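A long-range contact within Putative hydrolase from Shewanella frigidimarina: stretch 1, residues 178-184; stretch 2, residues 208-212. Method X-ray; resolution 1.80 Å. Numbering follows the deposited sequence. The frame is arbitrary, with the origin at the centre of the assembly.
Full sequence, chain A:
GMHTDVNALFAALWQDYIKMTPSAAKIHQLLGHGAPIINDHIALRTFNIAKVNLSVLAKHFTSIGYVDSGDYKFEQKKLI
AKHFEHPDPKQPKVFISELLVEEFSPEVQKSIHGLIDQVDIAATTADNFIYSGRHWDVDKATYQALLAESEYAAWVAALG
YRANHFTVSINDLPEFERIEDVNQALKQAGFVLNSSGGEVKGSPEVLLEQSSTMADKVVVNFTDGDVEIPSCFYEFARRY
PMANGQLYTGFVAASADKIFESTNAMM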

# COMPACT_ATOMS: atom_id res chain seq x y z
N ARG A 178 4.43 5.59 -22.24
CA ARG A 178 3.00 5.54 -21.97
C ARG A 178 2.65 4.34 -21.12
O ARG A 178 3.22 3.25 -21.30
N ILE A 179 1.69 4.54 -20.21
CA ILE A 179 1.16 3.44 -19.39
C ILE A 179 0.66 2.27 -20.27
O ILE A 179 0.90 1.09 -19.96
N GLU A 180 0.01 2.61 -21.39
CA GLU A 180 -0.45 1.58 -22.35
C GLU A 180 0.70 0.70 -22.83
O GLU A 180 0.52 -0.49 -23.02
N ASP A 181 1.88 1.27 -23.01
CA ASP A 181 3.01 0.50 -23.49
C ASP A 181 3.57 -0.37 -22.38
O ASP A 181 3.99 -1.49 -22.63
N VAL A 182 3.58 0.13 -21.16
CA VAL A 182 4.00 -0.73 -20.01
C VAL A 182 3.04 -1.90 -19.87
O VAL A 182 3.44 -3.05 -19.68
N ASN A 183 1.75 -1.60 -19.94
CA ASN A 183 0.71 -2.63 -19.82
C ASN A 183 0.87 -3.70 -20.88
O ASN A 183 0.71 -4.90 -20.59
N GLN A 184 1.22 -3.30 -22.09
CA GLN A 184 1.38 -4.25 -23.18
C GLN A 184 2.58 -5.17 -22.91
O GLN A 184 2.47 -6.38 -23.09
N LEU A 208 -3.32 11.91 -13.92
CA LEU A 208 -2.88 10.68 -13.28
C LEU A 208 -3.45 9.47 -14.00
O LEU A 208 -4.65 9.40 -14.27
N GLU A 209 -2.58 8.51 -14.31
CA GLU A 209 -3.01 7.24 -14.87
C GLU A 209 -2.41 6.13 -14.06
O GLU A 209 -1.23 6.19 -13.75
N GLN A 210 -3.20 5.11 -13.72
CA GLN A 210 -2.71 3.98 -12.94
C GLN A 210 -3.21 2.67 -13.52
O GLN A 210 -4.26 2.62 -14.15
N SER A 211 -2.41 1.63 -13.32
CA SER A 211 -2.78 0.28 -13.69
C SER A 211 -2.16 -0.64 -12.66
O SER A 211 -1.33 -0.18 -11.86
N SER A 212 -2.60 -1.89 -12.61
CA SER A 212 -2.07 -2.86 -11.66
C SER A 212 -2.20 -4.28 -12.14
O SER A 212 -3.06 -4.62 -12.93

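The first turns of a helix, 179-184, lie over strand 208-212 with the two axes nearly parallel, 8° between their N-to-C directions and 9.5 Å apart at closest approach. The contact is small, 233 Å² summed over both sides, and it rests on a few side chains.

R178, at the N-cap position, does not reach the strand. Its CA-CB bond points sideways, and its chi1 m, chi2 t, chi3 m conformation carries the guanidinium back over its own helix, where R178 NE donates to D181 OD2 at 3.2 Å as part of a salt bridge. R178 NH1 lies a long 3.8 Å from E180 OE1; that oxygen sits well out of the guanidinium plane, so the attraction is one of charge alone.

I179 is the main apolar element. It points toward the strand and has 87 Å² covered by it, more than any other residue of either stretch. With chi1 and chi2 both t, I179 CD1 extends to the strand backbone, 3.5 Å from Q210 C and 3.5 Å from S211 N, and it also lies 3.5 Å from S211 OG. Its other branch meets the carboxylate of E209, with I179 CG2 3.7 Å from E209 OE1. Q210 itself points away, which explains why its backbone supplies the closest contact.

The CA-CB bond of E180 points sideways to the strand, but its m, p conformation brings the carboxylate nearer. There it meets E209 (m, t), which points toward the helix; E180 OE2 and E209 OE2 are 4.0 Å apart, two like charges close together. Two waters bridge the pair. Water 1 accepts from the backbone, 2.9 Å from I179 N, and lies within hydrogen-bonding geometry of E209 OE1 at 2.6 Å and E180 OE1 at 3.3 Å. Water 2 is placed similarly, 2.7 Å from E180 OE1 and 3.0 Å from E209 OE2. With atoms elsewhere in the structure counted, each water has more acceptors in reach than protons, so not all of them can be served at once.

D181 is out of reach of the strand. V182 (chi1 t) points toward it, yet V182 CG1 stays 5.8 Å from S211 OG.

N183 supplies the one direct hydrogen bond across the stretches. Its CA-CB bond is sideways, but chi1 m (-78°) and chi2 near -5° bring the amide end closer, and S211 OG donates to N183 OD1 at 2.9 Å. S211 points toward the helix with chi1 p, placing its hydroxyl beside both this acceptor and I179 CD1.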

# COMPACT_ATOMS: atom_id res chain seq x y z
CB ARG A 178 2.20 5.47 -23.28
CG ARG A 178 2.43 6.64 -24.27
CD ARG A 178 1.40 6.62 -25.44
NE ARG A 178 1.28 5.27 -26.01
CZ ARG A 178 0.15 4.69 -26.44
NH1 ARG A 178 -1.04 5.31 -26.39
NH2 ARG A 178 0.20 3.45 -26.92
CB ILE A 179 0.05 3.94 -18.35
CG1 ILE A 179 -0.28 2.83 -17.34
CG2 ILE A 179 -1.24 4.43 -19.06
CD1 ILE A 179 -0.86 3.30 -16.00
CB GLU A 180 -1.17 2.18 -23.56
CG GLU A 180 -2.46 2.91 -23.19
CD GLU A 180 -2.23 4.36 -22.75
OE1 GLU A 180 -1.06 4.80 -22.58
OE2 GLU A 180 -3.23 5.07 -22.55
CB ASP A 181 4.08 1.42 -24.06
CG ASP A 181 3.60 2.16 -25.29
OD1 ASP A 181 2.97 1.50 -26.15
OD2 ASP A 181 3.80 3.38 -25.39
CB VAL A 182 4.04 0.08 -18.70
CG1 VAL A 182 4.33 -0.84 -17.48
CG2 VAL A 182 5.08 1.21 -18.82
CB ASN A 183 -0.69 -1.99 -19.88
CG ASN A 183 -1.09 -1.33 -18.56
OD1 ASN A 183 -0.37 -1.42 -17.56
ND2 ASN A 183 -2.27 -0.68 -18.55
CB GLN A 184 1.50 -3.55 -24.54
CG GLN A 184 1.35 -4.46 -25.77
CD GLN A 184 0.10 -5.34 -25.71
OE1 GLN A 184 -0.99 -4.87 -25.38
NE2 GLN A 184 0.27 -6.62 -25.99
CB LEU A 208 -3.29 10.66 -11.79
CG LEU A 208 -2.92 9.40 -10.98
CD1 LEU A 208 -1.42 9.25 -10.94
CD2 LEU A 208 -3.48 9.44 -9.53
CB GLU A 209 -2.55 7.07 -16.32
CG GLU A 209 -3.23 7.99 -17.31
CD GLU A 209 -2.52 8.00 -18.67
OE1 GLU A 209 -1.28 8.13 -18.73
OE2 GLU A 209 -3.20 7.86 -19.69
CB GLN A 210 -3.11 4.10 -11.46
CG GLN A 210 -2.49 5.28 -10.72
CD GLN A 210 -2.87 5.35 -9.24
OE1 GLN A 210 -4.01 5.65 -8.91
NE2 GLN A 210 -1.93 5.08 -8.36
CB SER A 211 -2.25 -0.04 -15.10
OG SER A 211 -0.84 -0.10 -15.07
CB SER A 212 -2.76 -2.75 -10.27
OG SER A 212 -4.19 -2.81 -10.36
O HOH W 1 0.24 7.06 -20.58
O HOH W 2 -1.78 7.42 -22.28